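Local coordinates for genome polyprotein (Chicken sicinivirus JSY, PDB 6QWT), which supplies, in this chain, 3Dpol, the RNA-dependent RNA polymerase that probably copies the viral genome during replication, at residues Ser206-Asp211 with Leu330-Asp335; His215-Tyr220 with Thr394-Val399; Val229-Tyr234 with His377-Leu382. All blocks are in the same frame, centred on the assembly; numbering follows the deposited sequence.

Contact 1: Ser206-Asp211 with Leu330-Asp335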
loop_
_atom_site.group_PDB
_atom_site.type_symbol
_atom_site.label_atom_id
_atom_site.label_comp_id
_atom_site.label_asym_id
_atom_site.label_seq_id
_atom_site.Cartn_x
_atom_site.Cartn_y
_atom_site.Cartn_z
ATOM N N SER A 206 6.781 3.081 10.051
ATOM C CA SER A 206 5.850 3.140 8.934
ATOM C C SER A 206 6.118 4.368 8.076
ATOM O O SER A 206 6.297 5.476 8.593
ATOM C CB SER A 206 4.402 3.164 9.428
ATOM O OG SER A 206 3.515 3.417 8.358
ATOM N N ALA A 207 6.127 4.164 6.760
ATOM C CA ALA A 207 6.276 5.241 5.795
ATOM C C ALA A 207 4.949 5.654 5.172
ATOM O O ALA A 207 4.939 6.481 4.255
ATOM C CB ALA A 207 7.262 4.834 4.697
ATOM N N VAL A 208 3.832 5.099 5.650
ATOM C CA VAL A 208 2.527 5.430 5.087
ATOM C C VAL A 208 2.229 6.905 5.311
ATOM O O VAL A 208 2.426 7.440 6.411
ATOM C CB VAL A 208 1.442 4.536 5.702
ATOM C CG1 VAL A 208 0.058 4.985 5.254
ATOM C CG2 VAL A 208 1.692 3.080 5.336
ATOM N N GLY A 209 1.748 7.572 4.262
ATOM C CA GLY A 209 1.505 8.997 4.298
ATOM C C GLY A 209 2.687 9.848 3.893
ATOM O O GLY A 209 2.604 11.079 3.982
ATOM N N CYS A 210 3.781 9.238 3.453
ATOM C CA CYS A 210 4.968 9.995 3.101
ATOM C C CYS A 210 4.812 10.656 1.739
ATOM O O CYS A 210 4.064 10.193 0.873
ATOM C CB CYS A 210 6.201 9.096 3.086
ATOM S SG CYS A 210 6.307 8.048 1.625
ATOM N N ASP A 211 5.523 11.764 1.569
ATOM C CA ASP A 211 5.674 12.434 0.285
ATOM C C ASP A 211 7.119 12.239 -0.145
ATOM O O ASP A 211 8.023 12.872 0.422
ATOM C CB ASP A 211 5.335 13.924 0.408
ATOM C CG ASP A 211 5.388 14.647 -0.920
ATOM O OD1 ASP A 211 5.095 14.015 -1.958
ATOM O OD2 ASP A 211 5.719 15.852 -0.923
ATOM N N LEU A 330 11.567 0.572 8.377
ATOM C CA LEU A 330 10.674 1.478 7.661
ATOM C C LEU A 330 9.895 0.668 6.637
ATOM O O LEU A 330 10.490 0.042 5.756
ATOM C CB LEU A 330 11.446 2.611 6.980
ATOM C CG LEU A 330 10.596 3.738 6.384
ATOM C CD1 LEU A 330 9.889 4.533 7.475
ATOM C CD2 LEU A 330 11.468 4.648 5.541
ATOM N N CYS A 331 8.571 0.689 6.755
ATOM C CA CYS A 331 7.693 -0.180 5.991
ATOM C C CYS A 331 6.626 0.639 5.277
ATOM O O CYS A 331 6.124 1.634 5.808
ATOM C CB CYS A 331 7.019 -1.219 6.905
ATOM S SG CYS A 331 8.110 -2.517 7.524
ATOM N N TYR A 332 6.288 0.202 4.066
ATOM C CA TYR A 332 5.083 0.652 3.364
ATOM C C TYR A 332 4.488 -0.586 2.700
ATOM O O TYR A 332 4.982 -1.034 1.663
ATOM C CB TYR A 332 5.378 1.745 2.340
ATOM C CG TYR A 332 4.161 2.586 1.966
ATOM C CD1 TYR A 332 4.223 3.978 1.962
ATOM C CD2 TYR A 332 2.953 1.988 1.621
ATOM C CE1 TYR A 332 3.115 4.744 1.625
ATOM C CE2 TYR A 332 1.843 2.745 1.287
ATOM C CZ TYR A 332 1.930 4.121 1.291
ATOM O OH TYR A 332 0.827 4.872 0.958
ATOM N N GLY A 333 3.428 -1.127 3.293
ATOM C CA GLY A 333 2.865 -2.369 2.786
ATOM C C GLY A 333 3.840 -3.514 2.985
ATOM O O GLY A 333 4.314 -3.772 4.095
ATOM N N ASP A 334 4.153 -4.218 1.909
ATOM C CA ASP A 334 5.156 -5.269 1.980
ATOM C C ASP A 334 6.558 -4.746 1.690
ATOM O O ASP A 334 7.515 -5.519 1.759
ATOM C CB ASP A 334 4.803 -6.395 1.009
ATOM C CG ASP A 334 4.410 -5.875 -0.351
ATOM O OD1 ASP A 334 4.438 -4.642 -0.540
ATOM O OD2 ASP A 334 4.064 -6.696 -1.226
ATOM N N ASP A 335 6.701 -3.458 1.371
ATOM C CA ASP A 335 8.007 -2.873 1.107
ATOM C C ASP A 335 8.685 -2.498 2.420
ATOM O O ASP A 335 8.045 -1.958 3.324
ATOM C CB ASP A 335 7.877 -1.646 0.207
ATOM C CG ASP A 335 7.389 -1.998 -1.177
ATOM O OD1 ASP A 335 8.186 -2.542 -1.969
ATOM O OD2 ASP A 335 6.206 -1.737 -1.466
#
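Tyr332, which opens the Tyr-Gly-Asp-Asp signature of motif C in the polymerase palm, lies with its ring against Ala207 and Val208 of the loop entering helix 212-222. CG anti to the backbone N (chi1 -159°) directs the side chain to the loop side. At the ring, CE1 of Tyr332 comes within 3.6 Å of Val208 CA. Val208 adds a CH-pi contact: its CG2 stands over the centre of one ring face, 4.0 Å from the centroid of the Tyr332 ring, and the two side chains cross at about a right angle. Elsewhere Val208 touches Ser301, Ile302 and Ser305, so the loop also packs on helix 298-316.

Ala207 points its methyl toward the strand. Its CB is 3.8 Å from Leu330 CD1 and 4.2 Å from Tyr332 CD1, while Phe219 and Phe381 add aromatic cover. A type II turn from Ala207 to Cys210, with Gly209 at positive phi (89°), then turns the loop, just as a type II' turn from Tyr332 to Asp335 closes the motif C hairpin. The backbones join through a single beta bridge of Ser206 with Cys331, in which Ala207 N donates to Cys331 O at 2.7 Å.

Contact 2: His215-Tyr220 with Thr394-Val399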
loop_
_atom_site.group_PDB
_atom_site.type_symbol
_atom_site.label_atom_id
_atom_site.label_comp_id
_atom_site.label_asym_id
_atom_site.label_seq_id
_atom_site.Cartn_x
_atom_site.Cartn_y
_atom_site.Cartn_z
ATOM N N HIS A 215 10.090 13.473 2.119
ATOM C CA HIS A 215 10.503 12.583 3.195
ATOM C C HIS A 215 11.731 11.750 2.860
ATOM O O HIS A 215 12.301 11.137 3.768
ATOM C CB HIS A 215 9.340 11.671 3.589
ATOM C CG HIS A 215 8.288 12.370 4.389
ATOM N ND1 HIS A 215 7.070 12.741 3.859
ATOM C CD2 HIS A 215 8.284 12.798 5.674
ATOM C CE1 HIS A 215 6.357 13.354 4.786
ATOM N NE2 HIS A 215 7.071 13.403 5.897
ATOM N N TRP A 216 12.166 11.725 1.601
ATOM C CA TRP A 216 13.377 10.982 1.277
ATOM C C TRP A 216 14.597 11.526 2.010
ATOM O O TRP A 216 15.546 10.774 2.244
ATOM C CB TRP A 216 13.606 10.987 -0.236
ATOM C CG TRP A 216 13.550 9.618 -0.851
ATOM C CD1 TRP A 216 14.504 9.033 -1.628
ATOM C CD2 TRP A 216 12.485 8.658 -0.734
ATOM N NE1 TRP A 216 14.104 7.773 -2.004
ATOM C CE2 TRP A 216 12.869 7.519 -1.468
ATOM C CE3 TRP A 216 11.247 8.654 -0.080
ATOM C CZ2 TRP A 216 12.061 6.385 -1.567
ATOM C CZ3 TRP A 216 10.445 7.528 -0.179
ATOM C CH2 TRP A 216 10.857 6.410 -0.918
ATOM N N THR A 217 14.583 12.812 2.406
ATOM C CA THR A 217 15.715 13.352 3.162
ATOM C C THR A 217 15.738 12.828 4.595
ATOM O O THR A 217 16.763 12.258 5.009
ATOM C CB THR A 217 15.713 14.884 3.089
ATOM O OG1 THR A 217 15.993 15.309 1.748
ATOM C CG2 THR A 217 16.762 15.473 4.033
ATOM N N PRO A 218 14.675 12.970 5.401
ATOM C CA PRO A 218 14.736 12.386 6.753
ATOM C C PRO A 218 14.776 10.863 6.752
ATOM O O PRO A 218 15.380 10.280 7.661
ATOM C CB PRO A 218 13.468 12.927 7.433
ATOM C CG PRO A 218 12.545 13.232 6.319
ATOM C CD PRO A 218 13.417 13.717 5.200
ATOM N N PHE A 219 14.154 10.201 5.771
ATOM C CA PHE A 219 14.300 8.751 5.645
ATOM C C PHE A 219 15.769 8.370 5.491
ATOM O O PHE A 219 16.264 7.457 6.162
ATOM C CB PHE A 219 13.498 8.233 4.445
ATOM C CG PHE A 219 12.005 8.221 4.649
ATOM C CD1 PHE A 219 11.162 7.794 3.631
ATOM C CD2 PHE A 219 11.441 8.636 5.847
ATOM C CE1 PHE A 219 9.786 7.777 3.806
ATOM C CE2 PHE A 219 10.064 8.623 6.026
ATOM C CZ PHE A 219 9.236 8.193 5.004
ATOM N N TYR A 220 16.475 9.069 4.599
ATOM C CA TYR A 220 17.887 8.796 4.343
ATOM C C TYR A 220 18.729 8.990 5.600
ATOM O O TYR A 220 19.512 8.112 5.983
ATOM C CB TYR A 220 18.367 9.711 3.214
ATOM C CG TYR A 220 19.817 9.585 2.818
ATOM C CD1 TYR A 220 20.215 8.670 1.855
ATOM C CD2 TYR A 220 20.784 10.415 3.372
ATOM C CE1 TYR A 220 21.538 8.563 1.472
ATOM C CE2 TYR A 220 22.110 10.318 2.997
ATOM C CZ TYR A 220 22.480 9.389 2.046
ATOM O OH TYR A 220 23.798 9.283 1.663
ATOM N N THR A 394 22.944 17.492 1.522
ATOM C CA THR A 394 22.143 17.054 2.658
ATOM C C THR A 394 20.716 16.714 2.252
ATOM O O THR A 394 20.005 16.061 3.023
ATOM C CB THR A 394 22.127 18.124 3.749
ATOM O OG1 THR A 394 21.625 19.351 3.208
ATOM C CG2 THR A 394 23.531 18.352 4.298
ATOM N N TYR A 395 20.286 17.134 1.068
ATOM C CA TYR A 395 18.940 16.873 0.584
ATOM C C TYR A 395 18.981 15.771 -0.466
ATOM O O TYR A 395 19.871 15.744 -1.320
ATOM C CB TYR A 395 18.318 18.154 0.029
ATOM C CG TYR A 395 18.271 19.235 1.082
ATOM C CD1 TYR A 395 19.236 20.231 1.127
ATOM C CD2 TYR A 395 17.288 19.230 2.062
ATOM C CE1 TYR A 395 19.207 21.209 2.107
ATOM C CE2 TYR A 395 17.249 20.200 3.041
ATOM C CZ TYR A 395 18.210 21.188 3.061
ATOM O OH TYR A 395 18.168 22.153 4.039
ATOM N N ILE A 396 18.019 14.854 -0.385
ATOM C CA ILE A 396 18.101 13.558 -1.046
ATOM C C ILE A 396 16.983 13.442 -2.071
ATOM O O ILE A 396 15.804 13.602 -1.735
ATOM C CB ILE A 396 18.026 12.408 -0.027
ATOM C CG1 ILE A 396 18.952 12.688 1.163
ATOM C CG2 ILE A 396 18.378 11.085 -0.691
ATOM C CD1 ILE A 396 20.422 12.788 0.795
ATOM N N HIS A 397 17.358 13.139 -3.320
ATOM C CA HIS A 397 16.405 12.935 -4.403
ATOM C C HIS A 397 15.814 11.527 -4.332
ATOM O O HIS A 397 16.548 10.556 -4.127
ATOM C CB HIS A 397 17.076 13.120 -5.764
ATOM C CG HIS A 397 17.442 14.537 -6.084
ATOM N ND1 HIS A 397 16.577 15.406 -6.712
ATOM C CD2 HIS A 397 18.591 15.226 -5.887
ATOM C CE1 HIS A 397 17.172 16.574 -6.878
ATOM N NE2 HIS A 397 18.395 16.491 -6.386
ATOM N N PRO A 398 14.499 11.389 -4.503
ATOM C CA PRO A 398 13.918 10.071 -4.791
ATOM C C PRO A 398 14.008 9.776 -6.280
ATOM O O PRO A 398 13.302 10.379 -7.094
ATOM C CB PRO A 398 12.465 10.225 -4.320
ATOM C CG PRO A 398 12.172 11.683 -4.484
ATOM C CD PRO A 398 13.472 12.426 -4.308
ATOM N N VAL A 399 14.896 8.855 -6.642
ATOM C CA VAL A 399 15.177 8.541 -8.038
ATOM C C VAL A 399 14.487 7.220 -8.357
ATOM O O VAL A 399 14.996 6.142 -8.035
ATOM C CB VAL A 399 16.681 8.484 -8.313
ATOM C CG1 VAL A 399 16.950 8.249 -9.799
ATOM C CG2 VAL A 399 17.339 9.773 -7.842
HETATM O O HOH W 1 13.684 14.353 -0.029
#
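The Thr217 hydroxyl and the backbone of Ile396 form the polar centre of this helix-on-hairpin packing, in which helix 215-220 crosses strand 396-399 at 108°. Ile396 N donates to Thr217 OG1 at 3.0 Å, the hydroxyl being set anti to its own carbonyl carbon (chi1 -67°). A water bridges the pair, donating to Ile396 O at 2.8 Å and hydrogen-bonded also to Thr217 OG1.

Two CH-pi contacts flank this core. Pro398 CB lies over one face of the Trp216 indole, 3.6 Å from the centroid of its five-membered ring, and Trp216 also stacks with Phe386 while its NE1 bonds to His385 O. Ile396 CD1 rides above the Tyr220 ring, toward the rim, closest to Tyr220 CD2 at 3.5 Å; the two side chains meet at roughly a right angle. Tyr220 OH reaches beyond the pair to His377 NE2.

The strand belongs to the hairpin that corresponds to motif E, the primer grip in related polymerases. His397 and Val399 pair with strand 384-388, and Tyr395 with Asp389 just beyond it. Between these bonds, Ile396 N is met by Thr217 OG1 and Ile396 O by the water on that hydroxyl, so both are taken up on the side facing the helix.

Contact 3: Val229-Tyr234 with His377-Leu382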
loop_
_atom_site.group_PDB
_atom_site.type_symbol
_atom_site.label_atom_id
_atom_site.label_comp_id
_atom_site.label_asym_id
_atom_site.label_seq_id
_atom_site.Cartn_x
_atom_site.Cartn_y
_atom_site.Cartn_z
ATOM N N VAL A 229 22.269 -1.151 5.143
ATOM C CA VAL A 229 20.821 -1.002 5.091
ATOM C C VAL A 229 20.296 -2.002 4.072
ATOM O O VAL A 229 20.867 -2.135 2.984
ATOM C CB VAL A 229 20.404 0.435 4.722
ATOM C CG1 VAL A 229 18.888 0.583 4.746
ATOM C CG2 VAL A 229 21.054 1.438 5.669
ATOM N N TRP A 230 19.225 -2.709 4.425
ATOM C CA TRP A 230 18.706 -3.800 3.612
ATOM C C TRP A 230 17.297 -3.491 3.125
ATOM O O TRP A 230 16.490 -2.899 3.849
ATOM C CB TRP A 230 18.706 -5.114 4.396
ATOM C CG TRP A 230 20.071 -5.528 4.840
ATOM C CD1 TRP A 230 20.622 -5.346 6.075
ATOM C CD2 TRP A 230 21.068 -6.183 4.046
ATOM N NE1 TRP A 230 21.901 -5.852 6.101
ATOM C CE2 TRP A 230 22.198 -6.372 4.868
ATOM C CE3 TRP A 230 21.115 -6.629 2.722
ATOM C CZ2 TRP A 230 23.361 -6.988 4.410
ATOM C CZ3 TRP A 230 22.271 -7.242 2.271
ATOM C CH2 TRP A 230 23.377 -7.414 3.112
ATOM N N ALA A 231 17.014 -3.894 1.889
ATOM C CA ALA A 231 15.677 -3.833 1.320
ATOM C C ALA A 231 15.213 -5.242 0.987
ATOM O O ALA A 231 15.997 -6.064 0.504
ATOM C CB ALA A 231 15.640 -2.963 0.060
ATOM N N LEU A 232 13.943 -5.524 1.260
ATOM C CA LEU A 232 13.361 -6.789 0.842
ATOM C C LEU A 232 11.883 -6.588 0.564
ATOM O O LEU A 232 11.276 -5.595 0.975
ATOM C CB LEU A 232 13.571 -7.898 1.881
ATOM C CG LEU A 232 13.058 -7.714 3.307
ATOM C CD1 LEU A 232 11.569 -8.013 3.410
ATOM C CD2 LEU A 232 13.852 -8.609 4.249
ATOM N N ASP A 233 11.313 -7.546 -0.156
ATOM C CA ASP A 233 9.914 -7.511 -0.537
ATOM C C ASP A 233 9.285 -8.862 -0.236
ATOM O O ASP A 233 9.963 -9.893 -0.221
ATOM C CB ASP A 233 9.749 -7.162 -2.026
ATOM C CG ASP A 233 8.320 -6.804 -2.388
ATOM O OD1 ASP A 233 7.724 -7.505 -3.235
ATOM O OD2 ASP A 233 7.792 -5.821 -1.825
ATOM N N TYR A 234 7.986 -8.848 0.019
ATOM C CA TYR A 234 7.225 -10.070 0.221
ATOM C C TYR A 234 6.510 -10.445 -1.068
ATOM O O TYR A 234 6.032 -9.576 -1.803
ATOM C CB TYR A 234 6.198 -9.906 1.342
ATOM C CG TYR A 234 6.769 -9.683 2.725
ATOM C CD1 TYR A 234 7.304 -8.453 3.091
ATOM C CD2 TYR A 234 6.746 -10.695 3.676
ATOM C CE1 TYR A 234 7.815 -8.245 4.359
ATOM C CE2 TYR A 234 7.252 -10.497 4.947
ATOM C CZ TYR A 234 7.785 -9.272 5.284
ATOM O OH TYR A 234 8.288 -9.075 6.549
ATOM N N HIS A 377 22.925 3.597 -0.273
ATOM C CA HIS A 377 23.072 4.015 -1.661
ATOM C C HIS A 377 22.700 2.928 -2.661
ATOM O O HIS A 377 22.404 3.250 -3.817
ATOM C CB HIS A 377 24.510 4.473 -1.924
ATOM C CG HIS A 377 24.999 5.505 -0.956
ATOM N ND1 HIS A 377 25.950 5.232 0.006
ATOM C CD2 HIS A 377 24.666 6.807 -0.797
ATOM C CE1 HIS A 377 26.180 6.321 0.715
ATOM N NE2 HIS A 377 25.413 7.292 0.248
ATOM N N ASP A 378 22.715 1.659 -2.254
ATOM C CA ASP A 378 22.300 0.565 -3.127
ATOM C C ASP A 378 20.817 0.252 -3.019
ATOM O O ASP A 378 20.266 -0.406 -3.911
ATOM C CB ASP A 378 23.083 -0.708 -2.797
ATOM C CG ASP A 378 24.563 -0.562 -3.047
ATOM O OD1 ASP A 378 25.326 -0.502 -2.059
ATOM O OD2 ASP A 378 24.963 -0.508 -4.230
ATOM N N VAL A 379 20.170 0.715 -1.967
ATOM C CA VAL A 379 18.838 0.265 -1.592
ATOM C C VAL A 379 17.783 1.002 -2.409
ATOM O O VAL A 379 17.946 2.173 -2.772
ATOM C CB VAL A 379 18.654 0.475 -0.074
ATOM C CG1 VAL A 379 17.582 1.513 0.222
ATOM C CG2 VAL A 379 18.385 -0.843 0.631
ATOM N N THR A 380 16.694 0.300 -2.724
ATOM C CA THR A 380 15.516 0.896 -3.341
ATOM C C THR A 380 14.324 0.737 -2.408
ATOM O O THR A 380 14.157 -0.306 -1.768
ATOM C CB THR A 380 15.188 0.262 -4.702
ATOM O OG1 THR A 380 14.746 -1.088 -4.513
ATOM C CG2 THR A 380 16.408 0.277 -5.612
ATOM N N PHE A 381 13.503 1.781 -2.333
ATOM C CA PHE A 381 12.311 1.798 -1.491
ATOM C C PHE A 381 11.199 2.454 -2.289
ATOM O O PHE A 381 11.347 3.600 -2.723
ATOM C CB PHE A 381 12.567 2.556 -0.182
ATOM C CG PHE A 381 11.441 2.460 0.810
ATOM C CD1 PHE A 381 10.913 1.228 1.163
ATOM C CD2 PHE A 381 10.912 3.603 1.392
ATOM C CE1 PHE A 381 9.877 1.135 2.078
ATOM C CE2 PHE A 381 9.878 3.518 2.307
ATOM C CZ PHE A 381 9.359 2.281 2.651
ATOM N N LEU A 382 10.096 1.730 -2.486
ATOM C CA LEU A 382 9.014 2.174 -3.366
ATOM C C LEU A 382 9.555 2.491 -4.760
ATOM O O LEU A 382 9.256 3.531 -5.354
ATOM C CB LEU A 382 8.275 3.375 -2.772
ATOM C CG LEU A 382 7.675 3.192 -1.375
ATOM C CD1 LEU A 382 7.192 4.526 -0.816
ATOM C CD2 LEU A 382 6.542 2.174 -1.404
#
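Val229 O, hydrogen-bonded by Ser374 OG, is also met by a methyl group of the loop opposite: Val379 CG2 lies 3.7 Å from it. The bond goes to Ser374, outside the two segments; 229-234 and 377-382 themselves meet by nonpolar packing over a modest 159 Å² of buried surface.

Val379 CG2 does nearly all of this work. It lies 3.5 Å from Ala231 CB. The same methyl also approaches Ala231 N and Trp230 C, so that it covers the peptide link between Trp230 and Ala231 as well as the alanine side chain. Val229 CG1 adds a looser approach to it at 4.4 Å. The chi1 of Val379, which places CG1, is 115°, close to eclipsed; this may reflect strain or the limits of the model. Ala231 CB has a second neighbour in Thr380 O, also at 3.5 Å. The CB of Thr380 and that of Trp230 point away from the other segment; Thr380 OG1 finds Asp365 OD1, and Trp230 NE1 is bonded to Ser343 OG.

Strand 230-235 carries motif A of the palm, and the loop 377-382 leads into motif E, whose Phe-Leu-Lys-Arg begins at Phe381. Within the antiparallel palm sheet the strand is flanked by 335-340 and 360-362. Leu337 of 335-340 touches both Ala231 and Val379, while Phe386 of strand 384-388 packs on Val379, so the loop is sandwiched between the palm sheet and the hairpin that follows it.

In the fold
From the N terminus, the first halves of the contacts come in quick succession: loop 206-211, helix segment 215-220, then strand segment 229-234. Contact 1 closes first, at the motif C hairpin of 330-335; contact 3 closes at 377-382 and contact 2 last, at 394-399. Contact 3 thus lies wholly within the span of contact 2, whereas contact 1 crosses both. Their residues meet as well: Phe219 packs on Cys210 and Leu330, Phe381 on Leu330, and the six-membered ring of Trp216 on Phe381 O and on Leu382. Together they join helix 212-222 and the loop before it to the four-stranded palm sheet and to the hairpin 384-388/396-400.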